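Local structure of carbohydrate kinase, FGGY (Novosphingobium aromaticivorans, 3H6E) at residues R109-P114 / A189-W194; D176-D179 / D184-P187; L339-R344 / C371-L376. The protein probably acts as a carbohydrate kinase of the FGGY family, transferring a phosphate group to a sugar substrate. All coordinates share one frame; numbering follows the deposited sequence.

Interaction 1. Residues R109-P114 / A189-W194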
loop_
_atom_site.group_PDB
_atom_site.type_symbol
_atom_site.label_atom_id
_atom_site.label_comp_id
_atom_site.label_asym_id
_atom_site.label_seq_id
_atom_site.Cartn_x
_atom_site.Cartn_y
_atom_site.Cartn_z
ATOM N N ARG A 109 -6.899 -22.865 -2.727
ATOM C CA ARG A 109 -7.585 -22.060 -3.735
ATOM C C ARG A 109 -9.041 -22.466 -3.949
ATOM O O ARG A 109 -9.886 -21.621 -4.247
ATOM C CB ARG A 109 -6.839 -22.125 -5.071
ATOM C CG ARG A 109 -5.637 -21.222 -5.148
ATOM C CD ARG A 109 -6.047 -19.771 -5.210
ATOM N NE ARG A 109 -4.901 -18.882 -5.060
ATOM C CZ ARG A 109 -4.038 -18.606 -6.031
ATOM N NH1 ARG A 109 -4.190 -19.161 -7.225
ATOM N NH2 ARG A 109 -3.022 -17.781 -5.805
ATOM N N SER A 110 -9.334 -23.756 -3.805
ATOM C CA SER A 110 -10.659 -24.276 -4.147
ATOM C C SER A 110 -11.643 -24.190 -2.987
ATOM O O SER A 110 -12.788 -24.624 -3.102
ATOM C CB SER A 110 -10.570 -25.719 -4.671
ATOM O OG SER A 110 -9.940 -26.577 -3.732
ATOM N N GLN A 111 -11.200 -23.615 -1.877
ATOM C CA GLN A 111 -12.024 -23.541 -0.677
ATOM C C GLN A 111 -12.186 -22.095 -0.173
ATOM O O GLN A 111 -12.814 -21.845 0.857
ATOM C CB GLN A 111 -11.459 -24.493 0.391
ATOM C CG GLN A 111 -11.716 -24.117 1.827
ATOM C CD GLN A 111 -10.696 -23.131 2.344
ATOM O OE1 GLN A 111 -9.912 -22.568 1.576
ATOM N NE2 GLN A 111 -10.694 -22.916 3.650
ATOM N N ARG A 112 -11.645 -21.145 -0.932
ATOM C CA ARG A 112 -11.761 -19.722 -0.609
ATOM C C ARG A 112 -13.187 -19.181 -0.782
ATOM O O ARG A 112 -14.000 -19.750 -1.519
ATOM C CB ARG A 112 -10.793 -18.907 -1.471
ATOM C CG ARG A 112 -9.323 -19.090 -1.112
ATOM C CD ARG A 112 -8.409 -18.501 -2.185
ATOM N NE ARG A 112 -8.240 -17.051 -2.071
ATOM C CZ ARG A 112 -8.866 -16.148 -2.825
ATOM N NH1 ARG A 112 -9.723 -16.527 -3.762
ATOM N NH2 ARG A 112 -8.630 -14.854 -2.643
ATOM N N ASP A 113 -13.485 -18.082 -0.093
ATOM C CA ASP A 113 -14.772 -17.406 -0.232
ATOM C C ASP A 113 -14.828 -16.666 -1.564
ATOM O O ASP A 113 -13.799 -16.461 -2.196
ATOM C CB ASP A 113 -14.986 -16.419 0.916
ATOM C CG ASP A 113 -15.366 -17.099 2.205
ATOM O OD1 ASP A 113 -15.882 -18.229 2.150
ATOM O OD2 ASP A 113 -15.155 -16.501 3.277
ATOM N N PRO A 114 -16.033 -16.264 -1.997
ATOM C CA PRO A 114 -16.151 -15.543 -3.269
ATOM C C PRO A 114 -15.547 -14.144 -3.149
ATOM O O PRO A 114 -15.585 -13.555 -2.068
ATOM C CB PRO A 114 -17.670 -15.438 -3.481
ATOM C CG PRO A 114 -18.287 -16.393 -2.506
ATOM C CD PRO A 114 -17.341 -16.452 -1.350
ATOM N N ALA A 189 -12.650 -17.789 7.204
ATOM C CA ALA A 189 -11.783 -17.679 8.373
ATOM C C ALA A 189 -12.498 -18.129 9.645
ATOM O O ALA A 189 -11.875 -18.662 10.563
ATOM C CB ALA A 189 -11.269 -16.258 8.521
ATOM N N LYS A 190 -13.806 -17.903 9.695
ATOM C CA LYS A 190 -14.613 -18.348 10.826
ATOM C C LYS A 190 -14.769 -19.865 10.780
ATOM O O LYS A 190 -14.500 -20.563 11.758
ATOM C CB LYS A 190 -15.984 -17.668 10.808
ATOM C CG LYS A 190 -15.941 -16.211 11.229
ATOM C CD LYS A 190 -17.278 -15.513 11.032
ATOM C CE LYS A 190 -17.249 -14.127 11.674
ATOM N NZ LYS A 190 -18.465 -13.317 11.377
ATOM N N ARG A 191 -15.188 -20.356 9.618
ATOM C CA ARG A 191 -15.408 -21.775 9.369
ATOM C C ARG A 191 -14.223 -22.644 9.810
ATOM O O ARG A 191 -14.401 -23.662 10.488
ATOM C CB ARG A 191 -15.650 -21.974 7.874
ATOM C CG ARG A 191 -16.769 -22.918 7.529
ATOM C CD ARG A 191 -16.798 -23.161 6.030
ATOM N NE ARG A 191 -15.543 -23.737 5.554
ATOM C CZ ARG A 191 -14.736 -23.158 4.674
ATOM N NH1 ARG A 191 -15.050 -21.980 4.154
ATOM N NH2 ARG A 191 -13.617 -23.761 4.307
ATOM N N LEU A 192 -13.019 -22.238 9.411
ATOM C CA LEU A 192 -11.804 -23.003 9.677
ATOM C C LEU A 192 -11.322 -22.862 11.117
ATOM O O LEU A 192 -10.383 -23.539 11.533
ATOM C CB LEU A 192 -10.690 -22.569 8.725
ATOM C CG LEU A 192 -10.882 -22.851 7.235
ATOM C CD1 LEU A 192 -9.800 -22.151 6.429
ATOM C CD2 LEU A 192 -10.886 -24.350 6.953
ATOM N N GLY A 193 -11.955 -21.975 11.875
ATOM C CA GLY A 193 -11.534 -21.724 13.240
ATOM C C GLY A 193 -10.369 -20.753 13.318
ATOM O O GLY A 193 -9.791 -20.553 14.386
ATOM N N TRP A 194 -10.020 -20.143 12.187
ATOM C CA TRP A 194 -8.934 -19.168 12.159
ATOM C C TRP A 194 -9.312 -17.881 12.889
ATOM O O TRP A 194 -8.506 -17.318 13.634
ATOM C CB TRP A 194 -8.512 -18.854 10.721
ATOM C CG TRP A 194 -7.793 -19.989 10.036
ATOM C CD1 TRP A 194 -7.365 -21.153 10.606
ATOM C CD2 TRP A 194 -7.388 -20.043 8.661
ATOM N NE1 TRP A 194 -6.734 -21.936 9.667
ATOM C CE2 TRP A 194 -6.733 -21.276 8.466
ATOM C CE3 TRP A 194 -7.521 -19.171 7.575
ATOM C CZ2 TRP A 194 -6.215 -21.661 7.231
ATOM C CZ3 TRP A 194 -7.005 -19.554 6.350
ATOM C CH2 TRP A 194 -6.361 -20.789 6.189
#
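R191 is the first residue of 189-194 to meet the loop 109-114: its chain bends at chi3 (60°) and carries the guanidinium beside the side chain of Q111. The two chains slide past one another in opposite directions. The amide stands almost upright against the guanidinium, planes 86° apart, with Q111 CD lying in the plane of R191 at its edge, 3.6 Å from NH2. D113 comes to the rim of the guanidinium on the NH1 side, its OD1 4.3 Å from R191 NH1; the charges are opposite but too far apart for a salt bridge, while D113 OD2 accepts a hydrogen bond from the backbone N of M188. L192 follows, its CD1 methyl pointing at the end of the Q111 amide from the opposite direction and lying 3.5 Å above one face of the W194 ring. An alanine in place of Q111 would probably open a gap beside the L192 methyls and leave the R191 guanidinium freer to turn. At G193 the backbone takes a positive phi of 82°, where a side chain would be jammed against the preceding carbonyl, and G193 N donates a hydrogen bond to K190 O (2.9 Å). W194 is buried, its NE1 hydrogen-bonded to D137 OD2. This surface contact shows how a loop can rest on a helix C terminus closed by a Schellman motif, at the end of helix 187-191 in the N-terminal FGGY domain.

Interaction 2. Residues D176-D179 / D184-P187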
loop_
_atom_site.group_PDB
_atom_site.type_symbol
_atom_site.label_atom_id
_atom_site.label_comp_id
_atom_site.label_asym_id
_atom_site.label_seq_id
_atom_site.Cartn_x
_atom_site.Cartn_y
_atom_site.Cartn_z
ATOM N N ASP A 176 -7.946 -12.694 2.616
ATOM C CA ASP A 176 -8.959 -13.752 2.598
ATOM C C ASP A 176 -9.629 -13.928 3.962
ATOM O O ASP A 176 -10.570 -14.709 4.098
ATOM C CB ASP A 176 -8.364 -15.088 2.139
ATOM C CG ASP A 176 -7.849 -15.038 0.720
ATOM O OD1 ASP A 176 -8.205 -14.091 -0.008
ATOM O OD2 ASP A 176 -7.091 -15.947 0.327
ATOM N N LEU A 177 -9.147 -13.198 4.966
ATOM C CA LEU A 177 -9.667 -13.326 6.327
ATOM C C LEU A 177 -10.721 -12.275 6.658
ATOM O O LEU A 177 -11.264 -12.270 7.761
ATOM C CB LEU A 177 -8.534 -13.223 7.353
ATOM C CG LEU A 177 -7.214 -13.953 7.093
ATOM C CD1 LEU A 177 -6.438 -14.066 8.388
ATOM C CD2 LEU A 177 -7.450 -15.333 6.497
ATOM N N TRP A 178 -11.013 -11.387 5.715
ATOM C CA TRP A 178 -11.867 -10.247 6.024
ATOM C C TRP A 178 -13.071 -10.053 5.106
ATOM O O TRP A 178 -12.997 -10.270 3.897
ATOM C CB TRP A 178 -11.045 -8.955 6.091
ATOM C CG TRP A 178 -11.716 -7.901 6.910
ATOM C CD1 TRP A 178 -12.148 -6.681 6.487
ATOM C CD2 TRP A 178 -12.057 -7.990 8.298
ATOM N NE1 TRP A 178 -12.727 -5.999 7.527
ATOM C CE2 TRP A 178 -12.690 -6.783 8.649
ATOM C CE3 TRP A 178 -11.892 -8.976 9.276
ATOM C CZ2 TRP A 178 -13.152 -6.530 9.940
ATOM C CZ3 TRP A 178 -12.351 -8.726 10.554
ATOM C CH2 TRP A 178 -12.973 -7.511 10.877
ATOM N N ASP A 179 -14.178 -9.636 5.710
ATOM C CA ASP A 179 -15.378 -9.264 4.981
ATOM C C ASP A 179 -15.528 -7.752 5.080
ATOM O O ASP A 179 -16.065 -7.237 6.064
ATOM C CB ASP A 179 -16.596 -9.965 5.584
ATOM C CG ASP A 179 -17.862 -9.753 4.773
ATOM O OD1 ASP A 179 -17.958 -8.741 4.045
ATOM O OD2 ASP A 179 -18.771 -10.603 4.873
ATOM N N ASP A 184 -16.278 -7.669 9.317
ATOM C CA ASP A 184 -16.093 -8.826 10.182
ATOM C C ASP A 184 -15.214 -9.836 9.454
ATOM O O ASP A 184 -14.942 -9.681 8.264
ATOM C CB ASP A 184 -17.453 -9.451 10.517
ATOM C CG ASP A 184 -17.415 -10.320 11.769
ATOM O OD1 ASP A 184 -16.305 -10.680 12.221
ATOM O OD2 ASP A 184 -18.498 -10.637 12.306
ATOM N N PHE A 185 -14.763 -10.865 10.161
ATOM C CA PHE A 185 -13.999 -11.927 9.522
ATOM C C PHE A 185 -14.831 -12.581 8.427
ATOM O O PHE A 185 -16.062 -12.560 8.472
ATOM C CB PHE A 185 -13.573 -12.978 10.545
ATOM C CG PHE A 185 -12.451 -12.539 11.443
ATOM C CD1 PHE A 185 -12.709 -12.101 12.732
ATOM C CD2 PHE A 185 -11.137 -12.577 11.002
ATOM C CE1 PHE A 185 -11.681 -11.706 13.564
ATOM C CE2 PHE A 185 -10.102 -12.182 11.827
ATOM C CZ PHE A 185 -10.375 -11.744 13.113
ATOM N N SER A 186 -14.158 -13.159 7.441
ATOM C CA SER A 186 -14.849 -13.833 6.352
ATOM C C SER A 186 -15.470 -15.156 6.806
ATOM O O SER A 186 -15.028 -15.757 7.792
ATOM C CB SER A 186 -13.894 -14.080 5.187
ATOM O OG SER A 186 -12.798 -14.878 5.590
ATOM N N PRO A 187 -16.508 -15.609 6.089
ATOM C CA PRO A 187 -17.102 -16.920 6.356
ATOM C C PRO A 187 -16.019 -17.983 6.479
ATOM O O PRO A 187 -16.067 -18.808 7.392
ATOM C CB PRO A 187 -17.940 -17.174 5.106
ATOM C CG PRO A 187 -18.333 -15.821 4.642
ATOM C CD PRO A 187 -17.206 -14.892 5.008
HETATM O O HOH W 1 -18.461 -12.650 7.495
#
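W178 and F185 form the dense end of this contact. The indole edge points into the phenyl face in a T-shaped pair, planes at 78°, with W178 CZ3 3.9 Å above the centre of the F185 ring. W178 also lays one of its own faces against the backbone of D184, whose carbonyl O sits 3.2 Å above the indole plane toward the rim. Having CG anti to the backbone N (chi1 -157°) is what folds the indole back over the opposite chain, even though its CB starts out away from it; V168 and L171 of helix 168-171 also touch it.

The framework is a short antiparallel beta hairpin, in which W178 and F185 are the non-hydrogen-bonded pair and D179 and D184 the hydrogen-bonded one. Its far end passes directly into helix 187-191, with S186 as N-cap. From that position S186 OG donates to D176 O at 2.7 Å and weakly accepts from A189 N, while S186 N reaches L177 O from above the carbonyl plane.

Toward D184 the contact opens. D179 N still meets D184 O nearly head-on (C=O...N 173°) at 2.7 Å, but the return bond from D184 N to D179 O stretches to 3.3 Å. A water donates to F185 O at 2.6 Å and only weakly to D179 OD2, which is held by a salt bridge to R117. D184, partly exposed, sends OD2 to K190 and keeps OD1 for F185 N.

Interaction 3. Residues L339-R344 / C371-L376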
loop_
_atom_site.group_PDB
_atom_site.type_symbol
_atom_site.label_atom_id
_atom_site.label_comp_id
_atom_site.label_asym_id
_atom_site.label_seq_id
_atom_site.Cartn_x
_atom_site.Cartn_y
_atom_site.Cartn_z
ATOM N N LEU A 339 -1.130 0.825 -27.270
ATOM C CA LEU A 339 -2.273 0.032 -26.828
ATOM C C LEU A 339 -1.876 -0.977 -25.745
ATOM O O LEU A 339 -0.819 -1.600 -25.830
ATOM C CB LEU A 339 -2.912 -0.686 -28.016
ATOM C CG LEU A 339 -3.217 0.178 -29.242
ATOM C CD1 LEU A 339 -4.009 -0.616 -30.261
ATOM C CD2 LEU A 339 -3.968 1.440 -28.854
ATOM N N PRO A 340 -2.725 -1.128 -24.716
ATOM C CA PRO A 340 -2.544 -2.084 -23.615
ATOM C C PRO A 340 -2.627 -3.521 -24.119
ATOM O O PRO A 340 -3.321 -3.762 -25.103
ATOM C CB PRO A 340 -3.741 -1.797 -22.699
ATOM C CG PRO A 340 -4.201 -0.426 -23.070
ATOM C CD PRO A 340 -3.932 -0.305 -24.538
ATOM N N THR A 341 -1.952 -4.458 -23.457
ATOM C CA THR A 341 -1.162 -4.173 -22.265
ATOM C C THR A 341 0.253 -4.720 -22.420
ATOM O O THR A 341 0.500 -5.608 -23.238
ATOM C CB THR A 341 -1.783 -4.829 -21.012
ATOM O OG1 THR A 341 -1.048 -4.433 -19.847
ATOM C CG2 THR A 341 -1.743 -6.343 -21.129
ATOM N N LEU A 342 1.177 -4.197 -21.622
ATOM C CA LEU A 342 2.558 -4.668 -21.647
ATOM C C LEU A 342 2.858 -5.628 -20.493
ATOM O O LEU A 342 3.978 -6.115 -20.361
ATOM C CB LEU A 342 3.537 -3.489 -21.649
ATOM C CG LEU A 342 3.449 -2.585 -22.881
ATOM C CD1 LEU A 342 2.441 -1.461 -22.657
ATOM C CD2 LEU A 342 4.814 -2.015 -23.242
HETATM N N MSE A 343 1.848 -5.890 -19.666
HETATM C CA MSE A 343 1.952 -6.870 -18.585
HETATM C C MSE A 343 0.771 -7.836 -18.572
HETATM O O MSE A 343 -0.112 -7.727 -17.718
HETATM C CB MSE A 343 2.041 -6.178 -17.224
HETATM C CG MSE A 343 3.449 -5.872 -16.757
HETATM SE SE MSE A 343 4.703 -7.363 -16.947
HETATM C CE MSE A 343 3.819 -8.738 -15.891
ATOM N N ARG A 344 0.769 -8.782 -19.512
ATOM C CA ARG A 344 -0.287 -9.788 -19.610
ATOM C C ARG A 344 -0.733 -10.283 -18.241
ATOM O O ARG A 344 0.091 -10.694 -17.428
ATOM C CB ARG A 344 0.182 -10.983 -20.442
ATOM C CG ARG A 344 0.093 -10.783 -21.937
ATOM C CD ARG A 344 -1.331 -10.941 -22.436
ATOM N NE ARG A 344 -1.762 -12.337 -22.461
ATOM C CZ ARG A 344 -2.831 -12.765 -23.126
ATOM N NH1 ARG A 344 -3.567 -11.909 -23.821
ATOM N NH2 ARG A 344 -3.167 -14.047 -23.103
ATOM N N CYS A 371 3.830 8.338 -21.102
ATOM C CA CYS A 371 3.135 9.000 -20.005
ATOM C C CYS A 371 1.643 9.149 -20.282
ATOM O O CYS A 371 0.842 9.243 -19.353
ATOM C CB CYS A 371 3.744 10.375 -19.745
ATOM S SG CYS A 371 5.443 10.343 -19.175
ATOM N N LEU A 372 1.277 9.175 -21.559
ATOM C CA LEU A 372 -0.126 9.312 -21.941
ATOM C C LEU A 372 -0.864 7.997 -21.768
ATOM O O LEU A 372 -1.992 7.967 -21.279
ATOM C CB LEU A 372 -0.260 9.790 -23.391
ATOM C CG LEU A 372 0.230 11.204 -23.719
ATOM C CD1 LEU A 372 -0.323 11.657 -25.069
ATOM C CD2 LEU A 372 -0.154 12.184 -22.622
ATOM N N TYR A 373 -0.214 6.912 -22.178
ATOM C CA TYR A 373 -0.785 5.574 -22.083
ATOM C C TYR A 373 -1.092 5.203 -20.631
ATOM O O TYR A 373 -2.066 4.500 -20.351
ATOM C CB TYR A 373 0.169 4.549 -22.710
ATOM C CG TYR A 373 -0.091 3.117 -22.295
ATOM C CD1 TYR A 373 -1.029 2.339 -22.958
ATOM C CD2 TYR A 373 0.604 2.545 -21.237
ATOM C CE1 TYR A 373 -1.269 1.031 -22.576
ATOM C CE2 TYR A 373 0.371 1.241 -20.850
ATOM C CZ TYR A 373 -0.563 0.489 -21.523
ATOM O OH TYR A 373 -0.800 -0.809 -21.142
ATOM N N ALA A 374 -0.257 5.681 -19.713
ATOM C CA ALA A 374 -0.427 5.380 -18.297
ATOM C C ALA A 374 -1.552 6.223 -17.707
ATOM O O ALA A 374 -2.209 5.818 -16.748
ATOM C CB ALA A 374 0.879 5.604 -17.539
ATOM N N ALA A 375 -1.772 7.396 -18.290
ATOM C CA ALA A 375 -2.856 8.270 -17.861
ATOM C C ALA A 375 -4.192 7.651 -18.243
ATOM O O ALA A 375 -5.147 7.673 -17.467
ATOM C CB ALA A 375 -2.709 9.643 -18.486
ATOM N N LEU A 376 -4.243 7.084 -19.443
ATOM C CA LEU A 376 -5.466 6.499 -19.973
ATOM C C LEU A 376 -5.847 5.224 -19.235
ATOM O O LEU A 376 -7.024 4.979 -18.979
ATOM C CB LEU A 376 -5.310 6.225 -21.468
ATOM C CG LEU A 376 -5.057 7.482 -22.308
ATOM C CD1 LEU A 376 -4.306 7.163 -23.593
ATOM C CD2 LEU A 376 -6.360 8.230 -22.596
#
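The phenol ring of Y373 meets the pyrrolidine of P340 at its edge: P340 CD lies in the ring plane, and P340 CG comes within 3.3 Å of Y373 CE1. L342 approaches obliquely, its CD1 methyl 3.8 Å from Y373 CZ, its side chain running past the ring in the opposite direction. This is a loop-on-helix contact in the C-terminal domain of the FGGY fold, a member of the actin-like ATPase clan, where the segment after strand 337-339 lies across helix 363-384. Y373 is the helix residue that spans the interval, its CG anti to the backbone N (chi1 162°) so that the ring projects from the helix and ends among P340, T341 and L342. The hydroxyl, 3.3 Å from P340 CA, is buried but satisfied by a hydrogen bond to E303 OE1. The same carboxylate oxygen is bonded by L342 N and weakly by T341 OG1, so helix 300-308 anchors both partners. The peptide bond between P340 and T341 is cis. T341 opens an ST turn, in which N of the selenomethionine M343 points almost straight at T341 OG1, 3.2 Å away with an N-H...O angle of 173°.

In the fold
From the N terminus, the chain leaves helix 102-109, runs through the loop 109-114 and travels 74 residues before interaction 1 brings it back against the end of helix 187-191. Interaction 2, a hairpin with four residues at its turn, falls within that excursion and feeds straight into the same helix. The two are neighbours, centres about 9 Å apart, joined by salt bridges such as that from R112 to D176. Interaction 3 comes later in series, closing a loop with 26 intervening residues in the C-terminal domain and tying the loop after strand 337-339 to helix 363-384. Its centre lies about 35 Å from that of interaction 1 and 33 Å from that of interaction 2, and it touches neither.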